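Local coordinates for natterin-like protein (Lethenteron camtschaticum, PDB 6IUL) that probably recognises glycans through a jacalin-like lectin domain and kills target cells as a pore-forming, aerolysin-family cytotoxin, at residues Gly16-Phe21 and Gln128-Ser133; Met154-Met159 and Phe230-Glu235; Gln184-Glu189 and Val254-His259. All coordinates share one frame; numbering follows the deposited sequence.

In the fold
Contact 1 closes before the other two open; the segments of contacts 2 and 3 alternate along the chain. Contact 1 sits in the jacalin-like lectin range, contacts 2 and 3 in the ETX/MTX2 toxin range. All three reach the same large mixed sheet, and strand 228-238 of contact 2 is followed by strand 241-256 of contact 3. Contact 1 is a surface contact, whereas contacts 2 and 3 are partly buried. Contacts 1 and 3 each join two antiparallel strands by backbone hydrogen bonds. Contact 1 adds polar side-chain bonds and a phenylalanine ring over a glycine; contact 3 adds valines against aromatic side chains. Contact 2 has no hydrogen bond between its segments and rests on apolar touches alone.

Contact 1: Gly16-Phe21 and Gln128-Ser133; sequences GNAFSF and QGRGGS
F19 and G129 face each other as an antiparallel hydrogen-bonded pair, and so do N17 and G131. Four backbone bonds join these pairs, among them F19 N to G129 O at 2.9 Å. A18 with R130 and S20 with Q128 are the non-hydrogen-bonded pairs. The F19 ring lies over G129. Its CG sits between the backbone N and the carbonyl carbon (chi1 62°), and the ring comes back across the neighbouring strand. G129 CA makes a CH-pi contact 4.0 Å from the F19 ring centroid, 20° off the normal. G131 N lies at the ring edge. The F57 ring stacks on F19. Both strands belong to the jacalin-like lectin domain, a family with the beta-prism fold, and strand 135-155 flanks 124-131 on its other side. Two polar side-chain links lie on the other face of the sheet. S20 OG donates to Q128 OE1 at 2.7 Å, from above the amide carbonyl plane. R130 reaches back with an extended chain from CG to NE. R130 NH2 gives a bent bond to G16 O, 3.2 Å and 139° at the hydrogen. A water lies in the guanidinium plane and accepts from both R130 NH2, at 2.6 Å, and A18 N. A18 CB rests over one face of the guanidinium.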
ATOM      1  N   GLY A  16     -30.883  24.929  33.354  1.00 33.11           N
ATOM      2  CA  GLY A  16     -30.325  25.307  32.082  1.00 31.69           C
ATOM      3  C   GLY A  16     -31.139  24.853  30.913  1.00 35.46           C
ATOM      4  O   GLY A  16     -32.077  24.102  31.092  1.00 38.87           O
ATOM      5  N   ASN A  17     -30.747  25.282  29.705  1.00 36.22           N
ATOM      6  CA  ASN A  17     -31.415  24.942  28.475  1.00 38.06           C
ATOM      7  C   ASN A  17     -30.642  23.847  27.741  1.00 43.02           C
ATOM      8  O   ASN A  17     -29.386  23.861  27.706  1.00 43.64           O
ATOM      9  CB  ASN A  17     -31.453  26.176  27.563  1.00 38.94           C
ATOM     10  CG  ASN A  17     -32.265  27.303  28.165  1.00 46.89           C
ATOM     11  OD1 ASN A  17     -33.236  27.054  28.874  1.00 46.14           O
ATOM     12  ND2 ASN A  17     -31.873  28.534  27.899  1.00 51.42           N
ATOM     13  N   ALA A  18     -31.391  22.942  27.119  1.00 40.19           N
ATOM     14  CA  ALA A  18     -30.824  21.827  26.361  1.00 38.73           C
ATOM     15  C   ALA A  18     -29.980  22.298  25.207  1.00 35.91           C
ATOM     16  O   ALA A  18     -30.326  23.244  24.518  1.00 34.38           O
ATOM     17  CB  ALA A  18     -31.938  20.872  25.863  1.00 41.65           C
ATOM     18  N   PHE A  19     -28.840  21.627  25.019  1.00 33.98           N
ATOM     19  CA  PHE A  19     -28.036  21.767  23.793  1.00 30.07           C
ATOM     20  C   PHE A  19     -27.559  20.430  23.334  1.00 30.42           C
ATOM     21  O   PHE A  19     -27.444  19.490  24.139  1.00 31.68           O
ATOM     22  CB  PHE A  19     -26.862  22.732  24.011  1.00 31.03           C
ATOM     23  CG  PHE A  19     -25.862  22.290  25.076  1.00 31.97           C
ATOM     24  CD1 PHE A  19     -24.839  21.425  24.753  1.00 32.34           C
ATOM     25  CD2 PHE A  19     -25.965  22.729  26.384  1.00 31.25           C
ATOM     26  CE1 PHE A  19     -23.936  21.007  25.705  1.00 31.49           C
ATOM     27  CE2 PHE A  19     -25.081  22.316  27.352  1.00 31.85           C
ATOM     28  CZ  PHE A  19     -24.033  21.466  27.005  1.00 33.44           C
ATOM     29  N   SER A  20     -27.305  20.334  22.041  1.00 34.93           N
ATOM     30  CA  SER A  20     -26.699  19.155  21.431  1.00 39.11           C
ATOM     31  C   SER A  20     -25.827  19.565  20.271  1.00 37.83           C
ATOM     32  O   SER A  20     -26.277  20.248  19.393  1.00 40.49           O
ATOM     33  CB  SER A  20     -27.778  18.174  20.933  1.00 44.01           C
ATOM     34  OG  SER A  20     -27.221  16.895  20.620  1.00 39.91           O
ATOM     35  N   PHE A  21     -24.569  19.135  20.275  1.00 34.03           N
ATOM     36  CA  PHE A  21     -23.629  19.458  19.225  1.00 30.55           C
ATOM     37  C   PHE A  21     -23.066  18.103  18.835  1.00 33.47           C
ATOM     38  O   PHE A  21     -22.249  17.495  19.574  1.00 29.86           O
ATOM     39  CB  PHE A  21     -22.532  20.399  19.765  1.00 30.14           C
ATOM     40  CG  PHE A  21     -21.521  20.823  18.742  1.00 30.45           C
ATOM     41  CD1 PHE A  21     -21.924  21.483  17.615  1.00 32.54           C
ATOM     42  CD2 PHE A  21     -20.178  20.561  18.910  1.00 29.51           C
ATOM     43  CE1 PHE A  21     -21.022  21.867  16.667  1.00 32.09           C
ATOM     44  CE2 PHE A  21     -19.258  20.934  17.960  1.00 31.00           C
ATOM     45  CZ  PHE A  21     -19.671  21.609  16.855  1.00 32.49           C
ATOM     46  N   GLN A 128     -23.620  16.872  24.649  1.00 28.21           N
ATOM     47  CA  GLN A 128     -25.023  17.147  24.825  1.00 29.30           C
ATOM     48  C   GLN A 128     -25.263  17.388  26.282  1.00 28.27           C
ATOM     49  O   GLN A 128     -24.678  16.713  27.146  1.00 29.19           O
ATOM     50  CB  GLN A 128     -25.877  15.949  24.356  1.00 31.54           C
ATOM     51  CG  GLN A 128     -27.394  16.179  24.396  1.00 33.30           C
ATOM     52  CD  GLN A 128     -28.163  15.153  23.537  1.00 34.84           C
ATOM     53  OE1 GLN A 128     -27.829  14.934  22.378  1.00 31.16           O
ATOM     54  NE2 GLN A 128     -29.169  14.517  24.132  1.00 26.71           N
ATOM     55  N   GLY A 129     -26.124  18.345  26.593  1.00 30.99           N
ATOM     56  CA  GLY A 129     -26.425  18.628  27.971  1.00 31.43           C
ATOM     57  C   GLY A 129     -27.344  19.816  28.172  1.00 36.76           C
ATOM     58  O   GLY A 129     -28.230  20.072  27.348  1.00 36.18           O
ATOM     59  N   ARG A 130     -27.157  20.513  29.295  1.00 35.72           N
ATOM     60  CA  ARG A 130     -27.933  21.720  29.573  1.00 37.53           C
ATOM     61  C   ARG A 130     -27.019  22.798  30.137  1.00 37.76           C
ATOM     62  O   ARG A 130     -26.161  22.521  30.978  1.00 32.73           O
ATOM     63  CB  ARG A 130     -29.071  21.443  30.560  1.00 43.13           C
ATOM     64  CG  ARG A 130     -30.190  20.583  30.033  1.00 44.14           C
ATOM     65  CD  ARG A 130     -31.220  20.300  31.121  1.00 48.86           C
ATOM     66  NE  ARG A 130     -32.383  19.623  30.542  1.00 52.09           N
ATOM     67  CZ  ARG A 130     -33.284  20.228  29.742  1.00 66.94           C
ATOM     68  NH1 ARG A 130     -34.320  19.531  29.257  1.00 65.72           N
ATOM     69  NH2 ARG A 130     -33.185  21.543  29.426  1.00 78.72           N
ATOM     70  N   GLY A 131     -27.201  24.014  29.645  1.00 35.53           N
ATOM     71  CA  GLY A 131     -26.372  25.140  30.021  1.00 42.27           C
ATOM     72  C   GLY A 131     -27.145  26.446  30.094  1.00 41.36           C
ATOM     73  O   GLY A 131     -28.178  26.633  29.424  1.00 40.45           O
ATOM     74  N   GLY A 132     -26.634  27.349  30.925  1.00 39.89           N
ATOM     75  CA  GLY A 132     -27.196  28.708  31.028  1.00 37.93           C
ATOM     76  C   GLY A 132     -26.031  29.655  31.103  1.00 37.41           C
ATOM     77  O   GLY A 132     -25.308  29.832  30.134  1.00 36.40           O
ATOM     78  N   SER A 133     -25.830  30.230  32.279  1.00 36.71           N
ATOM     79  CA  SER A 133     -24.621  31.000  32.542  1.00 37.79           C
ATOM     80  C   SER A 133     -23.441  30.025  32.597  1.00 38.38           C
ATOM     81  O   SER A 133     -22.361  30.336  32.097  1.00 34.90           O
ATOM     82  CB  SER A 133     -24.722  31.756  33.862  1.00 35.87           C
ATOM     83  OG  SER A 133     -25.617  32.835  33.700  1.00 41.16           O
TER
HETATM   84  O   HOH W   1     -34.114  23.098  27.562  1.00 31.79           O

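Contact 2: Met154-Met159 and Phe230-Glu235; sequences MKYPTM and FTVGSE
M159 carries most of this contact, touching F230, T231 and V232. M159 CG meets F230 CB at 3.4 Å, and M159 SD lies 3.7 Å from the same F230 CB. CG stands anti to the backbone N (chi1 -177°), and the chain bends at chi3 (95°). The methyl M159 CE ends 3.5 Å from T231 CA and 3.9 Å from V232 CG1. V232 CG1 has a second neighbour in the Y156 ring, with Y156 CE2 at 3.7 Å; the methyl comes to it obliquely. The F230 ring turns from M159 to I162, P164 and I273, and the M159 carbonyl O lies near its edge. No hydrogen bond joins the two segments. In the next shell, a type I beta turn runs from Y156 to M159, closed by M159 N to Y156 O at 3.1 Å. The turn brings both side chains to strand 228-238. Y156 OH is hydrogen-bonded to W200 NE1, which ties down the far end of that ring. T231 and G233 bond by backbone to E220 and I218 of strand 212-223. The contact thus packs the turn after strand 135-155 against a strand of a beta hairpin, 212-223 with 228-238, within the aerolysin-type ETX/MTX2 region.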
ATOM      1  N   MET A 154     -21.252   2.587  -4.163  1.00 39.33           N
ATOM      2  CA  MET A 154     -20.361   3.484  -4.898  1.00 43.58           C
ATOM      3  C   MET A 154     -20.963   3.831  -6.266  1.00 40.27           C
ATOM      4  O   MET A 154     -21.376   2.959  -6.989  1.00 38.53           O
ATOM      5  CB  MET A 154     -18.975   2.848  -5.085  1.00 41.77           C
ATOM      6  CG  MET A 154     -17.968   3.743  -5.803  1.00 40.55           C
ATOM      7  SD  MET A 154     -17.572   5.239  -4.883  1.00 35.92           S
ATOM      8  CE  MET A 154     -16.812   4.573  -3.392  1.00 39.07           C
ATOM      9  N   LYS A 155     -20.991   5.119  -6.591  1.00 42.33           N
ATOM     10  CA  LYS A 155     -21.541   5.595  -7.861  1.00 40.13           C
ATOM     11  C   LYS A 155     -20.649   6.671  -8.429  1.00 36.12           C
ATOM     12  O   LYS A 155     -20.112   7.479  -7.697  1.00 38.50           O
ATOM     13  CB  LYS A 155     -22.961   6.163  -7.692  1.00 41.24           C
ATOM     14  CG  LYS A 155     -23.990   5.101  -7.436  1.00 47.77           C
ATOM     15  CD  LYS A 155     -25.294   5.698  -6.918  1.00 51.53           C
ATOM     16  CE  LYS A 155     -26.431   4.695  -6.857  1.00 58.23           C
ATOM     17  NZ  LYS A 155     -26.414   3.868  -5.621  1.00 63.69           N
ATOM     18  N   TYR A 156     -20.503   6.662  -9.755  1.00 36.14           N
ATOM     19  CA  TYR A 156     -19.750   7.648 -10.496  1.00 41.00           C
ATOM     20  C   TYR A 156     -20.756   8.333 -11.438  1.00 45.70           C
ATOM     21  O   TYR A 156     -20.942   7.912 -12.589  1.00 46.46           O
ATOM     22  CB  TYR A 156     -18.612   6.978 -11.279  1.00 39.90           C
ATOM     23  CG  TYR A 156     -17.760   6.117 -10.411  1.00 35.31           C
ATOM     24  CD1 TYR A 156     -16.667   6.644  -9.747  1.00 33.74           C
ATOM     25  CD2 TYR A 156     -18.058   4.760 -10.260  1.00 34.83           C
ATOM     26  CE1 TYR A 156     -15.863   5.833  -8.946  1.00 35.27           C
ATOM     27  CE2 TYR A 156     -17.288   3.954  -9.452  1.00 36.43           C
ATOM     28  CZ  TYR A 156     -16.197   4.500  -8.782  1.00 36.65           C
ATOM     29  OH  TYR A 156     -15.437   3.687  -7.970  1.00 35.65           O
ATOM     30  N   PRO A 157     -21.435   9.370 -10.931  1.00 47.25           N
ATOM     31  CA  PRO A 157     -22.618   9.901 -11.638  1.00 49.36           C
ATOM     32  C   PRO A 157     -22.317  10.629 -12.978  1.00 43.50           C
ATOM     33  O   PRO A 157     -23.208  10.818 -13.769  1.00 42.37           O
ATOM     34  CB  PRO A 157     -23.251  10.857 -10.605  1.00 49.45           C
ATOM     35  CG  PRO A 157     -22.155  11.177  -9.653  1.00 51.42           C
ATOM     36  CD  PRO A 157     -21.207  10.013  -9.627  1.00 46.02           C
ATOM     37  N   THR A 158     -21.080  11.031 -13.216  1.00 43.79           N
ATOM     38  CA  THR A 158     -20.731  11.679 -14.486  1.00 42.96           C
ATOM     39  C   THR A 158     -19.987  10.745 -15.449  1.00 48.28           C
ATOM     40  O   THR A 158     -19.527  11.187 -16.501  1.00 41.61           O
ATOM     41  CB  THR A 158     -19.872  12.914 -14.285  1.00 41.28           C
ATOM     42  OG1 THR A 158     -18.578  12.536 -13.817  1.00 40.35           O
ATOM     43  CG2 THR A 158     -20.541  13.922 -13.305  1.00 47.02           C
ATOM     44  N   MET A 159     -19.894   9.462 -15.096  1.00 48.79           N
ATOM     45  CA  MET A 159     -19.043   8.530 -15.808  1.00 53.25           C
ATOM     46  C   MET A 159     -19.409   8.344 -17.299  1.00 55.79           C
ATOM     47  O   MET A 159     -18.536   8.416 -18.165  1.00 43.88           O
ATOM     48  CB  MET A 159     -19.062   7.163 -15.126  1.00 53.11           C
ATOM     49  CG  MET A 159     -18.110   6.184 -15.815  1.00 51.43           C
ATOM     50  SD  MET A 159     -17.688   4.753 -14.808  1.00 51.69           S
ATOM     51  CE  MET A 159     -18.873   3.539 -15.362  1.00 56.78           C
ATOM     52  N   PHE A 230     -15.788   4.247 -20.316  1.00 51.01           N
ATOM     53  CA  PHE A 230     -15.655   3.774 -18.930  1.00 46.40           C
ATOM     54  C   PHE A 230     -16.701   2.706 -18.551  1.00 49.58           C
ATOM     55  O   PHE A 230     -17.840   2.759 -19.007  1.00 53.99           O
ATOM     56  CB  PHE A 230     -15.747   4.965 -17.974  1.00 40.66           C
ATOM     57  CG  PHE A 230     -14.540   5.862 -17.989  1.00 35.94           C
ATOM     58  CD1 PHE A 230     -13.287   5.353 -17.744  1.00 37.29           C
ATOM     59  CD2 PHE A 230     -14.665   7.227 -18.167  1.00 36.69           C
ATOM     60  CE1 PHE A 230     -12.177   6.172 -17.709  1.00 36.88           C
ATOM     61  CE2 PHE A 230     -13.555   8.052 -18.165  1.00 39.42           C
ATOM     62  CZ  PHE A 230     -12.304   7.529 -17.917  1.00 40.57           C
ATOM     63  N   THR A 231     -16.297   1.720 -17.750  1.00 50.50           N
ATOM     64  CA  THR A 231     -17.232   0.855 -16.998  1.00 52.52           C
ATOM     65  C   THR A 231     -16.664   0.597 -15.604  1.00 55.99           C
ATOM     66  O   THR A 231     -15.541   1.029 -15.305  1.00 47.56           O
ATOM     67  CB  THR A 231     -17.454  -0.507 -17.633  1.00 55.43           C
ATOM     68  OG1 THR A 231     -16.214  -0.951 -18.200  1.00 57.76           O
ATOM     69  CG2 THR A 231     -18.550  -0.426 -18.675  1.00 68.25           C
ATOM     70  N   VAL A 232     -17.425  -0.093 -14.749  1.00 54.46           N
ATOM     71  CA  VAL A 232     -16.913  -0.463 -13.440  1.00 57.25           C
ATOM     72  C   VAL A 232     -16.749  -1.963 -13.400  1.00 51.65           C
ATOM     73  O   VAL A 232     -17.697  -2.707 -13.635  1.00 46.79           O
ATOM     74  CB  VAL A 232     -17.785   0.011 -12.222  1.00 60.31           C
ATOM     75  CG1 VAL A 232     -17.880   1.525 -12.186  1.00 60.64           C
ATOM     76  CG2 VAL A 232     -19.164  -0.646 -12.213  1.00 65.15           C
ATOM     77  N   GLY A 233     -15.543  -2.393 -13.047  1.00 56.10           N
ATOM     78  CA  GLY A 233     -15.247  -3.812 -12.928  1.00 54.69           C
ATOM     79  C   GLY A 233     -16.052  -4.529 -11.862  1.00 55.75           C
ATOM     80  O   GLY A 233     -16.883  -3.947 -11.149  1.00 59.14           O
ATOM     81  N   SER A 234     -15.780  -5.817 -11.776  1.00 52.29           N
ATOM     82  CA  SER A 234     -16.354  -6.694 -10.776  1.00 53.29           C
ATOM     83  C   SER A 234     -16.075  -6.140  -9.351  1.00 51.95           C
ATOM     84  O   SER A 234     -14.995  -5.634  -9.054  1.00 53.82           O
ATOM     85  CB  SER A 234     -15.707  -8.082 -10.950  1.00 56.73           C
ATOM     86  OG  SER A 234     -16.311  -9.035 -10.120  1.00 63.84           O
ATOM     87  N   GLU A 235     -17.057  -6.251  -8.481  1.00 46.29           N
ATOM     88  CA  GLU A 235     -16.976  -5.714  -7.143  1.00 50.25           C
ATOM     89  C   GLU A 235     -16.085  -6.543  -6.216  1.00 51.97           C
ATOM     90  O   GLU A 235     -16.104  -7.769  -6.247  1.00 50.26           O
ATOM     91  CB  GLU A 235     -18.380  -5.648  -6.555  1.00 52.86           C
ATOM     92  CG  GLU A 235     -18.426  -5.225  -5.098  1.00 60.04           C
ATOM     93  CD  GLU A 235     -19.860  -4.999  -4.605  1.00 59.71           C
ATOM     94  OE1 GLU A 235     -20.581  -4.165  -5.211  1.00 59.00           O
ATOM     95  OE2 GLU A 235     -20.266  -5.662  -3.614  1.00 65.63           O
TER

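Contact 3: Gln184-Glu189 and Val254-His259; sequences QSYTFE and VTVPTH
Y186 crosses to the strand of V254 and V256. Y186 CB is 4.1 Å from V254 O, which also lies near the ring plane at the edge. CG stands anti to the carbonyl carbon and beside the backbone N (chi1 -60°), and from there CD1 comes to the V256 methyl CG2. The next ring atom, Y186 CE1, is likewise 3.9 Å from V256 CG2. The methyl approaches the ring obliquely. Beyond the two segments, Y176 meets this ring with the planes about 35° apart. Four backbone bonds hold the strands. Y186 N donates to V254 O, and V254 N returns to Y186 O at 2.7 Å. Q184 pairs with V256 in the same way, and V256 N to Q184 O is nearly straight at 176°. S185 and T255 form the non-hydrogen-bonded pair on the opposite face. Farther along, F188 CB touches V254 CG2 at 3.8 Å, and the F188 ring turns to F252. V254 and V256 both touch V262 and Y176. Long strands 184-200 and 241-256 thus pair antiparallel, one valine-bearing face packing inward, in the elongated beta-rich body of an aerolysin-type pore-forming protein.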
ATOM      1  N   GLN A 184       7.316 -18.432 -43.945  1.00 38.34           N
ATOM      2  CA  GLN A 184       7.881 -18.821 -42.661  1.00 35.54           C
ATOM      3  C   GLN A 184       6.922 -18.383 -41.545  1.00 34.70           C
ATOM      4  O   GLN A 184       6.113 -17.440 -41.646  1.00 31.90           O
ATOM      5  CB  GLN A 184       9.247 -18.211 -42.420  1.00 38.59           C
ATOM      6  CG  GLN A 184      10.384 -18.594 -43.349  1.00 47.73           C
ATOM      7  CD  GLN A 184      11.629 -17.639 -43.152  1.00 54.62           C
ATOM      8  OE1 GLN A 184      11.495 -16.490 -42.659  1.00 48.39           O
ATOM      9  NE2 GLN A 184      12.818 -18.094 -43.545  1.00 49.38           N
ATOM     10  N   SER A 185       7.045 -19.053 -40.423  1.00 36.56           N
ATOM     11  CA  SER A 185       6.186 -18.767 -39.314  1.00 37.94           C
ATOM     12  C   SER A 185       7.026 -18.673 -38.034  1.00 31.17           C
ATOM     13  O   SER A 185       7.908 -19.463 -37.838  1.00 29.35           O
ATOM     14  CB  SER A 185       5.109 -19.830 -39.285  1.00 37.99           C
ATOM     15  OG  SER A 185       4.053 -19.330 -38.495  1.00 51.52           O
ATOM     16  N   TYR A 186       6.779 -17.662 -37.218  1.00 31.37           N
ATOM     17  CA  TYR A 186       7.599 -17.363 -36.012  1.00 31.97           C
ATOM     18  C   TYR A 186       6.718 -17.047 -34.845  1.00 31.07           C
ATOM     19  O   TYR A 186       5.554 -16.819 -35.018  1.00 36.71           O
ATOM     20  CB  TYR A 186       8.456 -16.097 -36.227  1.00 33.05           C
ATOM     21  CG  TYR A 186       9.433 -16.136 -37.364  1.00 33.88           C
ATOM     22  CD1 TYR A 186       9.043 -15.790 -38.636  1.00 36.94           C
ATOM     23  CD2 TYR A 186      10.758 -16.493 -37.160  1.00 37.96           C
ATOM     24  CE1 TYR A 186       9.940 -15.818 -39.689  1.00 37.78           C
ATOM     25  CE2 TYR A 186      11.669 -16.486 -38.197  1.00 39.28           C
ATOM     26  CZ  TYR A 186      11.249 -16.159 -39.451  1.00 40.50           C
ATOM     27  OH  TYR A 186      12.159 -16.142 -40.490  1.00 51.10           O
ATOM     28  N   THR A 187       7.257 -16.983 -33.641  1.00 34.60           N
ATOM     29  CA  THR A 187       6.444 -16.661 -32.468  1.00 35.42           C
ATOM     30  C   THR A 187       6.893 -15.350 -31.833  1.00 32.68           C
ATOM     31  O   THR A 187       8.025 -15.216 -31.427  1.00 36.52           O
ATOM     32  CB  THR A 187       6.551 -17.771 -31.387  1.00 40.37           C
ATOM     33  OG1 THR A 187       6.319 -19.069 -31.978  1.00 45.96           O
ATOM     34  CG2 THR A 187       5.525 -17.492 -30.243  1.00 38.46           C
ATOM     35  N   PHE A 188       5.998 -14.399 -31.731  1.00 29.70           N
ATOM     36  CA  PHE A 188       6.280 -13.164 -31.019  1.00 28.16           C
ATOM     37  C   PHE A 188       5.812 -13.277 -29.562  1.00 29.33           C
ATOM     38  O   PHE A 188       4.698 -13.747 -29.287  1.00 29.15           O
ATOM     39  CB  PHE A 188       5.525 -12.028 -31.689  1.00 28.72           C
ATOM     40  CG  PHE A 188       5.773 -10.678 -31.083  1.00 29.39           C
ATOM     41  CD1 PHE A 188       6.831  -9.904 -31.497  1.00 29.77           C
ATOM     42  CD2 PHE A 188       4.918 -10.180 -30.122  1.00 31.12           C
ATOM     43  CE1 PHE A 188       7.045  -8.646 -30.945  1.00 30.12           C
ATOM     44  CE2 PHE A 188       5.109  -8.925 -29.564  1.00 28.97           C
ATOM     45  CZ  PHE A 188       6.173  -8.163 -29.965  1.00 31.68           C
ATOM     46  N   GLU A 189       6.664 -12.811 -28.650  1.00 26.20           N
ATOM     47  CA  GLU A 189       6.339 -12.692 -27.249  1.00 27.85           C
ATOM     48  C   GLU A 189       6.730 -11.319 -26.721  1.00 26.44           C
ATOM     49  O   GLU A 189       7.748 -10.779 -27.125  1.00 25.26           O
ATOM     50  CB  GLU A 189       7.135 -13.713 -26.483  1.00 31.45           C
ATOM     51  CG  GLU A 189       6.654 -15.125 -26.591  1.00 34.00           C
ATOM     52  CD  GLU A 189       7.541 -16.119 -25.831  1.00 33.13           C
ATOM     53  OE1 GLU A 189       8.576 -15.724 -25.255  1.00 34.70           O
ATOM     54  OE2 GLU A 189       7.225 -17.316 -25.878  1.00 38.13           O
ATOM     55  N   VAL A 254       3.541 -15.227 -35.980  1.00 31.34           N
ATOM     56  CA  VAL A 254       3.732 -14.242 -37.028  1.00 32.07           C
ATOM     57  C   VAL A 254       4.051 -14.974 -38.327  1.00 30.88           C
ATOM     58  O   VAL A 254       5.015 -15.725 -38.411  1.00 29.83           O
ATOM     59  CB  VAL A 254       4.920 -13.324 -36.665  1.00 34.22           C
ATOM     60  CG1 VAL A 254       5.181 -12.311 -37.758  1.00 39.05           C
ATOM     61  CG2 VAL A 254       4.661 -12.622 -35.319  1.00 35.10           C
ATOM     62  N   THR A 255       3.235 -14.758 -39.341  1.00 32.02           N
ATOM     63  CA  THR A 255       3.427 -15.399 -40.635  1.00 32.47           C
ATOM     64  C   THR A 255       4.063 -14.413 -41.596  1.00 31.41           C
ATOM     65  O   THR A 255       3.578 -13.311 -41.751  1.00 32.66           O
ATOM     66  CB  THR A 255       2.095 -15.863 -41.183  1.00 35.30           C
ATOM     67  OG1 THR A 255       1.560 -16.819 -40.293  1.00 37.01           O
ATOM     68  CG2 THR A 255       2.257 -16.568 -42.485  1.00 39.19           C
ATOM     69  N   VAL A 256       5.175 -14.798 -42.213  1.00 30.38           N
ATOM     70  CA  VAL A 256       5.908 -13.917 -43.117  1.00 30.26           C
ATOM     71  C   VAL A 256       5.954 -14.545 -44.512  1.00 32.72           C
ATOM     72  O   VAL A 256       6.516 -15.625 -44.689  1.00 35.68           O
ATOM     73  CB  VAL A 256       7.316 -13.673 -42.624  1.00 33.62           C
ATOM     74  CG1 VAL A 256       7.969 -12.568 -43.466  1.00 34.40           C
ATOM     75  CG2 VAL A 256       7.298 -13.347 -41.139  1.00 30.86           C
ATOM     76  N   PRO A 257       5.326 -13.890 -45.493  1.00 33.46           N
ATOM     77  CA  PRO A 257       5.341 -14.381 -46.896  1.00 37.66           C
ATOM     78  C   PRO A 257       6.761 -14.429 -47.452  1.00 36.64           C
ATOM     79  O   PRO A 257       7.661 -13.827 -46.872  1.00 31.53           O
ATOM     80  CB  PRO A 257       4.503 -13.339 -47.668  1.00 37.89           C
ATOM     81  CG  PRO A 257       3.651 -12.666 -46.635  1.00 37.65           C
ATOM     82  CD  PRO A 257       4.421 -12.748 -45.312  1.00 34.32           C
ATOM     83  N   THR A 258       6.964 -15.150 -48.548  1.00 38.12           N
ATOM     84  CA  THR A 258       8.268 -15.241 -49.216  1.00 39.83           C
ATOM     85  C   THR A 258       8.780 -13.877 -49.670  1.00 41.55           C
ATOM     86  O   THR A 258       8.032 -13.084 -50.273  1.00 41.82           O
ATOM     87  CB  THR A 258       8.222 -16.162 -50.468  1.00 46.38           C
ATOM     88  OG1 THR A 258       7.274 -15.665 -51.402  1.00 46.90           O
ATOM     89  CG2 THR A 258       7.698 -17.483 -50.137  1.00 49.20           C
ATOM     90  N   HIS A 259      10.044 -13.618 -49.349  1.00 42.75           N
ATOM     91  CA  HIS A 259      10.747 -12.397 -49.764  1.00 51.82           C
ATOM     92  C   HIS A 259      10.057 -11.162 -49.243  1.00 47.09           C
ATOM     93  O   HIS A 259       9.880 -10.165 -49.946  1.00 45.01           O
ATOM     94  CB  HIS A 259      10.951 -12.368 -51.293  1.00 54.19           C
ATOM     95  CG  HIS A 259      11.797 -13.502 -51.785  1.00 63.53           C
ATOM     96  ND1 HIS A 259      11.282 -14.557 -52.498  1.00 72.91           N
ATOM     97  CD2 HIS A 259      13.111 -13.779 -51.600  1.00 66.81           C
ATOM     98  CE1 HIS A 259      12.250 -15.414 -52.774  1.00 70.80           C
ATOM     99  NE2 HIS A 259      13.369 -14.968 -52.232  1.00 66.13           N
TER